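Local coordinates for protein AT-less polyketide synthase (Streptomyces platensis subsp. rosaceus, PDB 4QYR) that is ketosynthase domain KS3, with its linker domain, of the isomigrastatin synthase MgsE and probably catalyses decarboxylative condensation of acyl units during polyketide chain extension, at residues Asp59-Phe63 against Leu218-Arg223; Gly118-Gly122 against Leu152-Ser157; Arg505-Val509 against Thr568-Cys572. The contacts are given in a common frame with arbitrary orientation. Numbering follows the deposited sequence.

Interaction 1. Residues Asp59-Phe63 against Leu218-Arg223; sequences DFPKF and LSPDGR
The loop that runs from helix 51-56 into strand 63-64 packs on the loop between helix 207-214 and strand 239-247, burying 298 Å² at the periphery of the ketosynthase. In Asp59-Phe63, Phe60 (phi/psi -47/153) and Pro61 (-61/124) are polyproline-II-like, and Lys62 (-79/61) centres an inverse gamma turn closed by Phe63 N to Pro61 O at 2.8 Å. Ser219-Gly222 forms a type I beta turn, with Gly222 N to Ser219 O at 3.1 Å. CA atoms of Pro61 and Pro220 are 5.6 Å apart, those of Phe63 and Gly222 5.2 Å. The contact is characterised by an aromatic ring lying on a glycine-ended turn: Phe63 (chi1 m) has CD2 3.4 Å from Gly222 CA, and Asp221 C lies over one ring face, 3.6 Å from Phe63 CE2. Gly222 has phi 53°, and a CB there would clash with the Phe63 ring. Pro61 CG touches Leu218 CB at 3.8 Å and Ser219 O at 3.4 Å, while Phe60 CB meets Leu218 CD1 at 4.0 Å. Ser219 OG donates to Arg223 O at 2.9 Å, just beyond the turn; Arg223 also salt-bridges Asp36. Helix 207-214 borders the contact, with Phe209 stacked on Phe60, His213 against Pro61 and Thr212 against Leu218.

Interaction 2. Residues Gly118-Gly122 against Leu152-Ser157; sequences GVYFG and LANRIS
Apolar side chains join a sheet strand to a covering helix, as expected of the layered alpha/beta architecture of the thiolase fold. Strand 118-122 and helix 152-157 run roughly antiparallel, their segment axes inclined at 148° and 8.3 Å apart at closest approach; the nearest CA atoms, of Phe121 and Ala153, are 6.1 Å apart. The contact buries 275 Å². Strand alternation turns Val119 and Phe121 toward the helix and Tyr120 away from it. Among the aliphatic contacts, Val119 (chi1 t) puts CG1 4.0 Å from Ile156 CG2 and 4.5 Å from Ala153 CB. The aromatic part belongs to Phe121, chi1 -148°, whose CD2 is 3.4 Å from Leu152 CD2 and whose CD1 is 4.1 Å from Ile156 CD1; Leu152 is t,t and Ile156 m,t. One contact involves a polar atom: Val119 CG2 packs 3.5 Å from Ser157 OG, a hydroxyl hydrogen-bonded to Ser166. Within the helix, Ser157 N bonds to Ala153 O at 3.2 Å. Helix 149-160 also faces the second subunit, whose His269 packs on Ser157. Strand 117-122 lies between strands 166-169 and 194-201, parallel to both, and helix 90-106 packs on the same side chains, Ala95 and Val99 against Phe121 and Val99 against Ile156.

Interaction 3. Residues Arg505-Val509 against Thr568-Cys572; sequences RLGFV and TALWC
A helix packs along one face of a three-stranded antiparallel sheet in the small alpha/beta linker domain that follows the ketosynthase, with strand 505-509 its central strand. Helix segment 568-572 runs antiparallel to this strand, at 175° and 7.5 Å between axes, and the contact buries 371 Å². CA atoms pair most closely between Arg505 and Cys572 (5.3 Å) and between Gly507 and Thr568 (5.4 Å). Arg505 contributes the largest area. Its extended side chain (chi1-chi3 m,t,t) lies over one face of the Trp571 indole (chi1 t, chi2 82°): Arg505 CD makes a CH-pi contact 3.6 Å from the centroid of the six-membered ring, and Arg505 CZ a cation-pi contact 4.3 Å from that of the five-membered ring. Trp571 meets the strand edge-on as well, with CZ3 3.5 Å from Leu506 O, and its ring packs edge-to-face with Trp579. Thr568 is the third main contributor, placing CG2 3.3 Å from Gly507 C and 3.5 Å from Phe508 N. A CB on Gly507 would clash with that methyl, so the bare backbone permits this close approach; Cys572 SG lies 3.8 Å from Gly507 N. The CA-to-CB bonds of Leu506 and Phe508 point away from the helix segment, and their side chains touch Phe523 and Thr519 of helix 513-524. The Arg505 guanidinium also bonds to backbone: Arg505 NH1 donates to Trp571 O at 2.7 Å, with an N-H...O angle of 144°.

In the fold
Interactions 1 and 2 both belong to the ketosynthase, and along the chain interaction 2 is nested within the loop closed by interaction 1. Their centres are 32 Å apart and their nearest atoms about 19 Å. Interaction 2 packs a helix on a strand of the large mixed sheet, one place in from its edge strand and near the second subunit, whereas interaction 1 joins loops farther from the chain's centre. Interaction 3 follows both in sequence, its nearest atoms about 19 Å from interaction 2 and about 42 Å from interaction 1, which lies on the opposite side of the chain's centre. The linker domain packs its helix on a sheet of its own, so interaction 3 shares no sheet with the other two.

Interaction 1. Residues Asp59-Phe63 against Leu218-Arg223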
ATOM      1  N   ASP A  59      23.315 -21.310   3.278  1.00 75.43           N
ATOM      2  CA  ASP A  59      22.816 -22.677   3.424  1.00 82.77           C
ATOM      3  C   ASP A  59      21.858 -23.154   2.327  1.00 83.80           C
ATOM      4  O   ASP A  59      21.983 -24.284   1.847  1.00 93.68           O
ATOM      5  CB  ASP A  59      22.132 -22.834   4.784  1.00 88.25           C
ATOM      6  CG  ASP A  59      22.226 -24.258   5.327  1.00 96.73           C
ATOM      7  OD1 ASP A  59      22.274 -25.208   4.512  1.00 99.26           O
ATOM      8  OD2 ASP A  59      22.259 -24.427   6.570  1.00100.03           O
ATOM      9  N   PHE A  60      20.912 -22.306   1.940  1.00 73.09           N
ATOM     10  CA  PHE A  60      19.814 -22.662   1.024  1.00 68.41           C
ATOM     11  C   PHE A  60      20.173 -23.429  -0.266  1.00 63.72           C
ATOM     12  O   PHE A  60      21.282 -23.294  -0.764  1.00 65.94           O
ATOM     13  CB  PHE A  60      19.080 -21.374   0.628  1.00 66.89           C
ATOM     14  CG  PHE A  60      19.906 -20.432  -0.200  1.00 63.75           C
ATOM     15  CD1 PHE A  60      19.615 -20.232  -1.536  1.00 63.55           C
ATOM     16  CD2 PHE A  60      20.986 -19.765   0.350  1.00 63.90           C
ATOM     17  CE1 PHE A  60      20.372 -19.362  -2.301  1.00 63.20           C
ATOM     18  CE2 PHE A  60      21.749 -18.900  -0.408  1.00 63.03           C
ATOM     19  CZ  PHE A  60      21.445 -18.700  -1.732  1.00 62.61           C
ATOM     20  N   PRO A  61      19.224 -24.225  -0.811  1.00 60.45           N
ATOM     21  CA  PRO A  61      19.335 -24.857  -2.133  1.00 57.85           C
ATOM     22  C   PRO A  61      19.454 -23.853  -3.269  1.00 61.84           C
ATOM     23  O   PRO A  61      18.589 -23.000  -3.469  1.00 62.14           O
ATOM     24  CB  PRO A  61      18.031 -25.650  -2.257  1.00 57.54           C
ATOM     25  CG  PRO A  61      17.112 -25.004  -1.333  1.00 55.35           C
ATOM     26  CD  PRO A  61      17.963 -24.610  -0.165  1.00 56.21           C
ATOM     27  N   LYS A  62      20.524 -24.006  -4.035  1.00 60.83           N
ATOM     28  CA  LYS A  62      21.010 -22.981  -4.939  1.00 56.19           C
ATOM     29  C   LYS A  62      20.267 -22.848  -6.258  1.00 54.61           C
ATOM     30  O   LYS A  62      20.871 -22.993  -7.310  1.00 61.08           O
ATOM     31  CB  LYS A  62      22.481 -23.257  -5.230  1.00 59.10           C
ATOM     32  CG  LYS A  62      23.423 -22.275  -4.600  1.00 61.86           C
ATOM     33  CD  LYS A  62      23.157 -22.123  -3.121  1.00 61.71           C
ATOM     34  CE  LYS A  62      24.191 -21.215  -2.487  1.00 61.83           C
ATOM     35  NZ  LYS A  62      24.386 -21.538  -1.052  1.00 63.72           N
ATOM     36  N   PHE A  63      18.977 -22.544  -6.221  1.00 52.13           N
ATOM     37  CA  PHE A  63      18.234 -22.406  -7.471  1.00 50.77           C
ATOM     38  C   PHE A  63      17.423 -21.139  -7.516  1.00 48.74           C
ATOM     39  O   PHE A  63      17.006 -20.638  -6.483  1.00 49.76           O
ATOM     40  CB  PHE A  63      17.286 -23.583  -7.685  1.00 55.32           C
ATOM     41  CG  PHE A  63      17.955 -24.926  -7.643  1.00 59.43           C
ATOM     42  CD1 PHE A  63      18.488 -25.481  -8.795  1.00 57.04           C
ATOM     43  CD2 PHE A  63      18.024 -25.644  -6.452  1.00 56.70           C
ATOM     44  CE1 PHE A  63      19.093 -26.722  -8.764  1.00 60.50           C
ATOM     45  CE2 PHE A  63      18.614 -26.880  -6.413  1.00 60.11           C
ATOM     46  CZ  PHE A  63      19.158 -27.422  -7.581  1.00 66.49           C
ATOM     47  N   LEU A 218      11.941 -23.781   1.139  1.00 53.44           N
ATOM     48  CA  LEU A 218      12.602 -23.975  -0.133  1.00 51.89           C
ATOM     49  C   LEU A 218      12.766 -25.449  -0.420  1.00 53.71           C
ATOM     50  O   LEU A 218      13.213 -26.187   0.447  1.00 52.05           O
ATOM     51  CB  LEU A 218      13.956 -23.278  -0.145  1.00 45.17           C
ATOM     52  CG  LEU A 218      13.843 -21.767   0.045  1.00 42.61           C
ATOM     53  CD1 LEU A 218      15.169 -21.101  -0.211  1.00 42.73           C
ATOM     54  CD2 LEU A 218      12.781 -21.218  -0.866  1.00 40.20           C
ATOM     55  N   SER A 219      12.402 -25.879  -1.633  1.00 57.70           N
ATOM     56  CA  SER A 219      12.544 -27.288  -2.009  1.00 64.53           C
ATOM     57  C   SER A 219      13.995 -27.599  -2.352  1.00 59.86           C
ATOM     58  O   SER A 219      14.681 -26.790  -2.970  1.00 54.04           O
ATOM     59  CB  SER A 219      11.621 -27.659  -3.182  1.00 71.21           C
ATOM     60  OG  SER A 219      11.578 -26.652  -4.172  1.00 71.78           O
ATOM     61  N   PRO A 220      14.469 -28.768  -1.919  1.00 60.80           N
ATOM     62  CA  PRO A 220      15.845 -29.250  -2.084  1.00 64.32           C
ATOM     63  C   PRO A 220      16.307 -29.345  -3.526  1.00 67.13           C
ATOM     64  O   PRO A 220      17.519 -29.271  -3.739  1.00 68.86           O
ATOM     65  CB  PRO A 220      15.817 -30.642  -1.448  1.00 65.96           C
ATOM     66  CG  PRO A 220      14.590 -30.672  -0.600  1.00 65.48           C
ATOM     67  CD  PRO A 220      13.618 -29.728  -1.206  1.00 61.97           C
ATOM     68  N   ASP A 221      15.385 -29.504  -4.479  1.00 69.37           N
ATOM     69  CA  ASP A 221      15.740 -29.601  -5.907  1.00 68.68           C
ATOM     70  C   ASP A 221      15.314 -28.366  -6.700  1.00 58.24           C
ATOM     71  O   ASP A 221      15.257 -28.384  -7.931  1.00 53.25           O
ATOM     72  CB  ASP A 221      15.116 -30.846  -6.543  1.00 76.88           C
ATOM     73  CG  ASP A 221      13.603 -30.876  -6.419  1.00 82.81           C
ATOM     74  OD1 ASP A 221      12.996 -29.858  -6.028  1.00 83.38           O
ATOM     75  OD2 ASP A 221      13.010 -31.925  -6.733  1.00 88.92           O
ATOM     76  N   GLY A 222      14.980 -27.318  -5.965  1.00 53.00           N
ATOM     77  CA  GLY A 222      14.623 -26.042  -6.535  1.00 53.75           C
ATOM     78  C   GLY A 222      13.536 -26.041  -7.583  1.00 60.03           C
ATOM     79  O   GLY A 222      13.642 -25.326  -8.574  1.00 67.98           O
ATOM     80  N   ARG A 223      12.482 -26.813  -7.383  1.00 59.64           N
ATOM     81  CA  ARG A 223      11.371 -26.760  -8.323  1.00 55.83           C
ATOM     82  C   ARG A 223      10.046 -26.575  -7.600  1.00 54.64           C
ATOM     83  O   ARG A 223       9.853 -27.093  -6.497  1.00 57.73           O
ATOM     84  CB  ARG A 223      11.342 -28.022  -9.189  1.00 54.77           C
ATOM     85  CG  ARG A 223      11.894 -27.818 -10.610  1.00 50.37           C
ATOM     86  CD  ARG A 223      13.381 -27.558 -10.613  1.00 51.62           C
ATOM     87  NE  ARG A 223      13.901 -27.351 -11.956  1.00 53.55           N
ATOM     88  CZ  ARG A 223      15.196 -27.273 -12.266  1.00 56.63           C
ATOM     89  NH1 ARG A 223      15.564 -27.086 -13.531  1.00 59.58           N
ATOM     90  NH2 ARG A 223      16.127 -27.367 -11.329  1.00 54.63           N
TER

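Interaction 2. Residues Gly118-Gly122 against Leu152-Ser157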
ATOM      1  N   GLY A 118      -3.638   6.504 -12.002  1.00 32.11           N
ATOM      2  CA  GLY A 118      -3.088   5.928 -10.792  1.00 27.64           C
ATOM      3  C   GLY A 118      -2.003   4.920 -11.090  1.00 25.58           C
ATOM      4  O   GLY A 118      -1.946   4.345 -12.171  1.00 28.45           O
ATOM      5  N   VAL A 119      -1.141   4.701 -10.115  1.00 23.20           N
ATOM      6  CA  VAL A 119      -0.019   3.800 -10.274  1.00 30.62           C
ATOM      7  C   VAL A 119       0.122   2.960  -9.022  1.00 31.80           C
ATOM      8  O   VAL A 119       0.370   3.493  -7.946  1.00 22.39           O
ATOM      9  CB  VAL A 119       1.281   4.559 -10.512  1.00 30.22           C
ATOM     10  CG1 VAL A 119       2.455   3.591 -10.474  1.00 25.57           C
ATOM     11  CG2 VAL A 119       1.213   5.352 -11.831  1.00 23.35           C
ATOM     12  N   TYR A 120      -0.048   1.649  -9.169  1.00 31.01           N
ATOM     13  CA  TYR A 120      -0.048   0.712  -8.041  1.00 27.01           C
ATOM     14  C   TYR A 120       0.900  -0.419  -8.352  1.00 24.37           C
ATOM     15  O   TYR A 120       0.625  -1.234  -9.222  1.00 27.23           O
ATOM     16  CB  TYR A 120      -1.444   0.171  -7.782  1.00 21.73           C
ATOM     17  CG  TYR A 120      -2.504   1.237  -7.784  1.00 27.89           C
ATOM     18  CD1 TYR A 120      -3.013   1.746  -6.600  1.00 34.74           C
ATOM     19  CD2 TYR A 120      -3.005   1.733  -8.979  1.00 28.63           C
ATOM     20  CE1 TYR A 120      -4.004   2.717  -6.609  1.00 42.91           C
ATOM     21  CE2 TYR A 120      -3.986   2.695  -9.004  1.00 34.50           C
ATOM     22  CZ  TYR A 120      -4.487   3.190  -7.826  1.00 44.43           C
ATOM     23  OH  TYR A 120      -5.461   4.168  -7.890  1.00 49.53           O
ATOM     24  N   PHE A 121       2.026  -0.472  -7.667  1.00 21.21           N
ATOM     25  CA  PHE A 121       3.069  -1.390  -8.085  1.00 29.19           C
ATOM     26  C   PHE A 121       3.525  -2.251  -6.901  1.00 34.97           C
ATOM     27  O   PHE A 121       3.853  -1.736  -5.831  1.00 36.71           O
ATOM     28  CB  PHE A 121       4.229  -0.603  -8.666  1.00 21.36           C
ATOM     29  CG  PHE A 121       4.957  -1.314  -9.742  1.00 27.92           C
ATOM     30  CD1 PHE A 121       4.743  -0.976 -11.074  1.00 27.70           C
ATOM     31  CD2 PHE A 121       5.867  -2.315  -9.445  1.00 27.62           C
ATOM     32  CE1 PHE A 121       5.420  -1.643 -12.096  1.00 27.33           C
ATOM     33  CE2 PHE A 121       6.551  -2.983 -10.465  1.00 30.04           C
ATOM     34  CZ  PHE A 121       6.328  -2.646 -11.787  1.00 28.23           C
ATOM     35  N   GLY A 122       3.528  -3.567  -7.080  1.00 35.70           N
ATOM     36  CA  GLY A 122       3.839  -4.454  -5.974  1.00 32.04           C
ATOM     37  C   GLY A 122       5.322  -4.702  -5.914  1.00 32.55           C
ATOM     38  O   GLY A 122       5.964  -4.856  -6.955  1.00 36.54           O
ATOM     39  N   LEU A 152       9.719   3.689  -6.002  1.00 25.26           N
ATOM     40  CA  LEU A 152       9.387   2.833  -7.115  1.00 26.75           C
ATOM     41  C   LEU A 152       8.124   3.346  -7.805  1.00 29.64           C
ATOM     42  O   LEU A 152       8.104   3.517  -9.017  1.00 30.73           O
ATOM     43  CB  LEU A 152       9.199   1.402  -6.647  1.00 31.43           C
ATOM     44  CG  LEU A 152       9.154   0.325  -7.725  1.00 34.97           C
ATOM     45  CD1 LEU A 152       9.487  -0.997  -7.081  1.00 39.79           C
ATOM     46  CD2 LEU A 152       7.808   0.248  -8.345  1.00 36.36           C
ATOM     47  N   ALA A 153       7.083   3.615  -7.028  1.00 32.32           N
ATOM     48  CA  ALA A 153       5.824   4.076  -7.598  1.00 29.40           C
ATOM     49  C   ALA A 153       5.915   5.543  -7.985  1.00 31.27           C
ATOM     50  O   ALA A 153       5.580   5.909  -9.107  1.00 32.65           O
ATOM     51  CB  ALA A 153       4.672   3.851  -6.614  1.00 28.17           C
ATOM     52  N   ASN A 154       6.376   6.383  -7.065  1.00 31.20           N
ATOM     53  CA  ASN A 154       6.335   7.821  -7.296  1.00 31.57           C
ATOM     54  C   ASN A 154       7.208   8.251  -8.480  1.00 29.42           C
ATOM     55  O   ASN A 154       6.837   9.131  -9.256  1.00 29.44           O
ATOM     56  CB  ASN A 154       6.752   8.584  -6.030  1.00 35.15           C
ATOM     57  CG  ASN A 154       5.842   8.297  -4.830  1.00 35.28           C
ATOM     58  OD1 ASN A 154       4.692   7.885  -4.975  1.00 31.08           O
ATOM     59  ND2 ASN A 154       6.360   8.537  -3.639  1.00 39.02           N
ATOM     60  N   ARG A 155       8.360   7.619  -8.638  1.00 25.39           N
ATOM     61  CA  ARG A 155       9.220   7.962  -9.764  1.00 27.38           C
ATOM     62  C   ARG A 155       8.461   7.704 -11.080  1.00 29.28           C
ATOM     63  O   ARG A 155       8.637   8.425 -12.063  1.00 32.94           O
ATOM     64  CB  ARG A 155      10.533   7.177  -9.697  1.00 22.72           C
ATOM     65  CG  ARG A 155      11.445   7.355 -10.880  1.00 23.60           C
ATOM     66  CD  ARG A 155      12.905   7.262 -10.478  1.00 34.94           C
ATOM     67  NE  ARG A 155      13.090   6.411  -9.303  1.00 36.90           N
ATOM     68  CZ  ARG A 155      14.020   6.626  -8.374  1.00 48.41           C
ATOM     69  NH1 ARG A 155      14.849   7.670  -8.470  1.00 55.56           N
ATOM     70  NH2 ARG A 155      14.117   5.806  -7.341  1.00 49.32           N
ATOM     71  N   ILE A 156       7.587   6.708 -11.093  1.00 20.65           N
ATOM     72  CA  ILE A 156       6.813   6.423 -12.296  1.00 27.70           C
ATOM     73  C   ILE A 156       5.810   7.530 -12.557  1.00 29.94           C
ATOM     74  O   ILE A 156       5.699   8.023 -13.671  1.00 32.87           O
ATOM     75  CB  ILE A 156       6.069   5.080 -12.200  1.00 22.25           C
ATOM     76  CG1 ILE A 156       7.053   3.921 -12.388  1.00 22.46           C
ATOM     77  CG2 ILE A 156       4.993   4.985 -13.268  1.00 22.23           C
ATOM     78  CD1 ILE A 156       6.597   2.613 -11.724  1.00 20.76           C
ATOM     79  N   SER A 157       5.080   7.918 -11.521  1.00 30.28           N
ATOM     80  CA  SER A 157       4.152   9.028 -11.642  1.00 28.26           C
ATOM     81  C   SER A 157       4.905  10.286 -12.032  1.00 30.49           C
ATOM     82  O   SER A 157       4.402  11.081 -12.817  1.00 34.45           O
ATOM     83  CB  SER A 157       3.381   9.237 -10.346  1.00 26.90           C
ATOM     84  OG  SER A 157       2.571   8.106 -10.064  1.00 29.03           O
TER

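Interaction 3. Residues Arg505-Val509 against Thr568-Cys572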
ATOM      1  N   ARG A 505      14.361  12.123 -34.642  1.00 67.01           N
ATOM      2  CA  ARG A 505      13.107  11.779 -35.314  1.00 59.12           C
ATOM      3  C   ARG A 505      13.298  11.309 -36.765  1.00 64.30           C
ATOM      4  O   ARG A 505      14.138  11.828 -37.494  1.00 68.14           O
ATOM      5  CB  ARG A 505      12.140  12.982 -35.277  1.00 59.76           C
ATOM      6  CG  ARG A 505      11.820  13.489 -33.871  1.00 57.49           C
ATOM      7  CD  ARG A 505      10.690  14.531 -33.829  1.00 58.13           C
ATOM      8  NE  ARG A 505      10.401  14.948 -32.446  1.00 60.66           N
ATOM      9  CZ  ARG A 505       9.419  15.775 -32.072  1.00 61.56           C
ATOM     10  NH1 ARG A 505       8.588  16.305 -32.965  1.00 58.21           N
ATOM     11  NH2 ARG A 505       9.260  16.077 -30.786  1.00 54.43           N
ATOM     12  N   LEU A 506      12.510  10.308 -37.153  1.00 64.61           N
ATOM     13  CA  LEU A 506      12.352   9.838 -38.539  1.00 66.11           C
ATOM     14  C   LEU A 506      10.894   9.992 -38.985  1.00 67.85           C
ATOM     15  O   LEU A 506       9.978   9.687 -38.223  1.00 67.70           O
ATOM     16  CB  LEU A 506      12.760   8.367 -38.662  1.00 65.27           C
ATOM     17  CG  LEU A 506      12.465   7.596 -39.958  1.00 65.33           C
ATOM     18  CD1 LEU A 506      13.135   8.241 -41.131  1.00 69.02           C
ATOM     19  CD2 LEU A 506      12.932   6.159 -39.848  1.00 65.13           C
ATOM     20  N   GLY A 507      10.670  10.435 -40.216  1.00 70.13           N
ATOM     21  CA  GLY A 507       9.320  10.517 -40.745  1.00 67.82           C
ATOM     22  C   GLY A 507       9.252  10.355 -42.258  1.00 76.03           C
ATOM     23  O   GLY A 507      10.192  10.731 -42.969  1.00 76.91           O
ATOM     24  N   PHE A 508       8.142   9.805 -42.752  1.00 74.50           N
ATOM     25  CA  PHE A 508       7.902   9.694 -44.188  1.00 75.72           C
ATOM     26  C   PHE A 508       6.443   9.390 -44.471  1.00 75.97           C
ATOM     27  O   PHE A 508       5.675   9.227 -43.546  1.00 79.80           O
ATOM     28  CB  PHE A 508       8.811   8.636 -44.825  1.00 76.97           C
ATOM     29  CG  PHE A 508       8.661   7.257 -44.258  1.00 74.46           C
ATOM     30  CD1 PHE A 508       8.023   6.268 -44.980  1.00 75.82           C
ATOM     31  CD2 PHE A 508       9.214   6.928 -43.035  1.00 71.11           C
ATOM     32  CE1 PHE A 508       7.907   4.984 -44.473  1.00 77.85           C
ATOM     33  CE2 PHE A 508       9.103   5.648 -42.522  1.00 69.11           C
ATOM     34  CZ  PHE A 508       8.449   4.675 -43.236  1.00 70.47           C
ATOM     35  N   VAL A 509       6.057   9.342 -45.748  1.00 84.44           N
ATOM     36  CA  VAL A 509       4.652   9.149 -46.134  1.00 80.48           C
ATOM     37  C   VAL A 509       4.462   8.000 -47.127  1.00 82.69           C
ATOM     38  O   VAL A 509       5.123   7.939 -48.164  1.00 85.91           O
ATOM     39  CB  VAL A 509       4.045  10.438 -46.744  1.00 83.43           C
ATOM     40  CG1 VAL A 509       2.623  10.189 -47.204  1.00 84.76           C
ATOM     41  CG2 VAL A 509       4.067  11.563 -45.732  1.00 81.48           C
ATOM     42  N   THR A 568       5.288  15.932 -41.924  1.00 83.42           N
ATOM     43  CA  THR A 568       6.299  14.959 -41.496  1.00 80.14           C
ATOM     44  C   THR A 568       7.693  15.574 -41.292  1.00 78.93           C
ATOM     45  O   THR A 568       8.311  15.379 -40.243  1.00 72.58           O
ATOM     46  CB  THR A 568       6.384  13.782 -42.517  1.00 80.05           C
ATOM     47  OG1 THR A 568       5.534  12.706 -42.094  1.00 74.69           O
ATOM     48  CG2 THR A 568       7.805  13.272 -42.676  1.00 80.75           C
ATOM     49  N   ALA A 569       8.166  16.339 -42.275  1.00 86.38           N
ATOM     50  CA  ALA A 569       9.493  16.940 -42.196  1.00 79.67           C
ATOM     51  C   ALA A 569       9.532  18.092 -41.185  1.00 84.33           C
ATOM     52  O   ALA A 569      10.564  18.332 -40.561  1.00 84.84           O
ATOM     53  CB  ALA A 569       9.939  17.419 -43.570  1.00 84.18           C
ATOM     54  N   LEU A 570       8.418  18.803 -41.020  1.00 83.12           N
ATOM     55  CA  LEU A 570       8.325  19.829 -39.982  1.00 84.94           C
ATOM     56  C   LEU A 570       8.370  19.188 -38.601  1.00 86.40           C
ATOM     57  O   LEU A 570       9.068  19.663 -37.698  1.00 90.48           O
ATOM     58  CB  LEU A 570       7.046  20.650 -40.126  1.00 86.82           C
ATOM     59  CG  LEU A 570       7.015  21.694 -41.241  1.00 92.53           C
ATOM     60  CD1 LEU A 570       5.628  22.316 -41.343  1.00 94.36           C
ATOM     61  CD2 LEU A 570       8.077  22.762 -41.025  1.00 94.64           C
ATOM     62  N   TRP A 571       7.623  18.099 -38.447  1.00 81.71           N
ATOM     63  CA  TRP A 571       7.562  17.386 -37.188  1.00 76.41           C
ATOM     64  C   TRP A 571       8.943  16.909 -36.766  1.00 79.76           C
ATOM     65  O   TRP A 571       9.211  16.745 -35.577  1.00 82.41           O
ATOM     66  CB  TRP A 571       6.592  16.202 -37.287  1.00 72.05           C
ATOM     67  CG  TRP A 571       6.566  15.334 -36.064  1.00 62.09           C
ATOM     68  CD1 TRP A 571       5.874  15.561 -34.919  1.00 59.94           C
ATOM     69  CD2 TRP A 571       7.273  14.106 -35.867  1.00 60.11           C
ATOM     70  NE1 TRP A 571       6.102  14.554 -34.016  1.00 60.11           N
ATOM     71  CE2 TRP A 571       6.961  13.647 -34.576  1.00 59.61           C
ATOM     72  CE3 TRP A 571       8.144  13.348 -36.658  1.00 65.75           C
ATOM     73  CZ2 TRP A 571       7.485  12.461 -34.058  1.00 56.78           C
ATOM     74  CZ3 TRP A 571       8.669  12.167 -36.137  1.00 63.23           C
ATOM     75  CH2 TRP A 571       8.343  11.744 -34.853  1.00 55.52           C
ATOM     76  N   CYS A 572       9.828  16.696 -37.736  1.00 81.13           N
ATOM     77  CA  CYS A 572      11.177  16.196 -37.441  1.00 83.16           C
ATOM     78  C   CYS A 572      12.107  17.240 -36.818  1.00 81.10           C
ATOM     79  O   CYS A 572      12.970  16.904 -36.001  1.00 76.58           O
ATOM     80  CB  CYS A 572      11.818  15.631 -38.709  1.00 88.29           C
ATOM     81  SG  CYS A 572      11.073  14.082 -39.255  1.00 69.67           S
TER